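Afp (Microbacterium arborescens, PDB 2YJK) probably binds and stores ferric iron as a twelve-subunit protein cage of the Dps family, built on the ferritin fold. Local coordinates at residues 52-55 against 56-60. Residues are numbered along the deposited sequence; the frame is centred on the assembly and turned at random.
With OFE (Iron(II) oxide), chain B.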
loop_
_atom_site.group_PDB
_atom_site.type_symbol
_atom_site.label_atom_id
_atom_site.label_comp_id
_atom_site.label_asym_id
_atom_site.label_seq_id
_atom_site.Cartn_x
_atom_site.Cartn_y
_atom_site.Cartn_z
ATOM N N ILE C 52 16.564 -13.635 18.546
ATOM C CA ILE C 52 15.566 -13.078 17.610
ATOM C C ILE C 52 16.236 -12.272 16.465
ATOM O O ILE C 52 15.873 -12.417 15.288
ATOM C CB ILE C 52 14.338 -12.384 18.327
ATOM C CG1 ILE C 52 13.112 -12.291 17.411
ATOM C CG2 ILE C 52 14.693 -11.008 18.812
ATOM C CD1 ILE C 52 12.423 -13.590 17.082
ATOM N N ALA C 53 17.273 -11.523 16.794
ATOM C CA ALA C 53 17.981 -10.739 15.778
ATOM C C ALA C 53 18.722 -11.653 14.773
ATOM O O ALA C 53 18.706 -11.408 13.583
ATOM C CB ALA C 53 18.944 -9.764 16.456
ATOM N N ILE C 54 19.321 -12.741 15.243
ATOM C CA ILE C 54 20.014 -13.660 14.351
ATOM C C ILE C 54 19.056 -14.579 13.579
ATOM O O ILE C 54 19.333 -14.930 12.424
ATOM C CB ILE C 54 21.069 -14.479 15.122
ATOM C CG1 ILE C 54 22.117 -13.514 15.792
ATOM C CG2 ILE C 54 21.734 -15.550 14.229
ATOM C CD1 ILE C 54 22.901 -12.625 14.832
ATOM N N HIS C 55 17.992 -15.047 14.257
ATOM C CA HIS C 55 16.875 -15.753 13.617
ATOM C C HIS C 55 16.362 -14.926 12.409
ATOM O O HIS C 55 16.165 -15.447 11.339
ATOM C CB HIS C 55 15.758 -15.976 14.661
ATOM C CG HIS C 55 14.540 -16.683 14.147
ATOM N ND1 HIS C 55 14.498 -18.059 13.921
ATOM C CD2 HIS C 55 13.283 -16.220 13.922
ATOM C CE1 HIS C 55 13.284 -18.382 13.496
ATOM N NE2 HIS C 55 12.526 -17.294 13.511
ATOM N N GLU C 56 16.159 -13.635 12.607
ATOM C CA GLU C 56 15.657 -12.753 11.557
ATOM C C GLU C 56 16.662 -12.399 10.500
ATOM O O GLU C 56 16.316 -12.411 9.319
ATOM C CB GLU C 56 15.043 -11.485 12.143
ATOM C CG GLU C 56 13.790 -11.793 12.942
ATOM C CD GLU C 56 12.781 -10.642 12.934
ATOM O OE1 GLU C 56 13.218 -9.443 12.835
ATOM O OE2 GLU C 56 11.554 -10.940 13.037
ATOM N N LEU C 57 17.904 -12.100 10.906
ATOM C CA LEU C 57 18.990 -11.890 9.934
ATOM C C LEU C 57 19.212 -13.113 9.004
ATOM O O LEU C 57 19.359 -12.956 7.781
ATOM C CB LEU C 57 20.305 -11.491 10.632
ATOM C CG LEU C 57 21.554 -11.360 9.755
ATOM C CD1 LEU C 57 21.274 -10.249 8.713
ATOM C CD2 LEU C 57 22.743 -10.921 10.656
ATOM N N LEU C 58 19.263 -14.317 9.575
ATOM C CA LEU C 58 19.371 -15.516 8.763
ATOM C C LEU C 58 18.211 -15.647 7.771
ATOM O O LEU C 58 18.431 -15.946 6.628
ATOM C CB LEU C 58 19.478 -16.759 9.647
ATOM C CG LEU C 58 20.800 -16.987 10.391
ATOM C CD1 LEU C 58 20.670 -18.125 11.460
ATOM C CD2 LEU C 58 21.870 -17.357 9.403
ATOM N N ASP C 59 16.969 -15.381 8.167
ATOM C CA ASP C 59 15.868 -15.404 7.191
ATOM C C ASP C 59 16.142 -14.449 6.005
ATOM O O ASP C 59 15.788 -14.728 4.855
ATOM C CB ASP C 59 14.512 -15.080 7.834
ATOM C CG ASP C 59 13.472 -16.190 7.578
ATOM O OD1 ASP C 59 13.789 -17.201 6.889
ATOM O OD2 ASP C 59 12.335 -16.098 8.099
ATOM N N SER C 60 16.780 -13.322 6.287
ATOM C CA SER C 60 16.980 -12.357 5.237
ATOM C C SER C 60 18.151 -12.761 4.316
ATOM O O SER C 60 18.066 -12.590 3.096
ATOM C CB SER C 60 16.982 -10.949 5.845
ATOM O OG SER C 60 18.182 -10.328 5.558
HETATM FE FE OFE B . 10.821 -19.115 10.052
HETATM O O OFE B . 10.595 -17.999 7.841
HETATM O O HOH W 1 10.293 -17.415 11.608
#
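Ile52 O accepts the amide of Glu56 at 3.0 Å from N, the first of four successive i to i+4 bonds across this part of helix 51-78. Ala53 O takes Leu57 N in the same way, and Ala53 packs on Ile52 of a neighbouring subunit. At Ile54 a side-chain contact joins the backbone bond: CG2, anti to the backbone N, meets Leu58 CD1 at 3.9 Å, and both residues pack against helix 105-130. His55 gives the fourth bond, its O receiving Asp59 N over a longer 3.3 Å and also the ring ND1 of His43. With CG anti to its own N (chi1 180°), the His55 imidazole stacks on His43 and meets Trp153 and Phe154 of a second subunit; NE2 is hydrogen-bonded at 2.9 Å to a water that binds the iron at 2.4 Å. One turn on, Asp59 OD2 comes within 2.6 Å of the oxide O, while OD1 forms a salt bridge with Lys40. Replacing Asp59 by alanine is likely to leave Lys40 without this carboxylate mate and the oxide without a close oxygen neighbour. Acting through water and oxide, His55 and Asp59 are consistent with a second shell to an iron held between subunits, as in Dps ferroxidase sites.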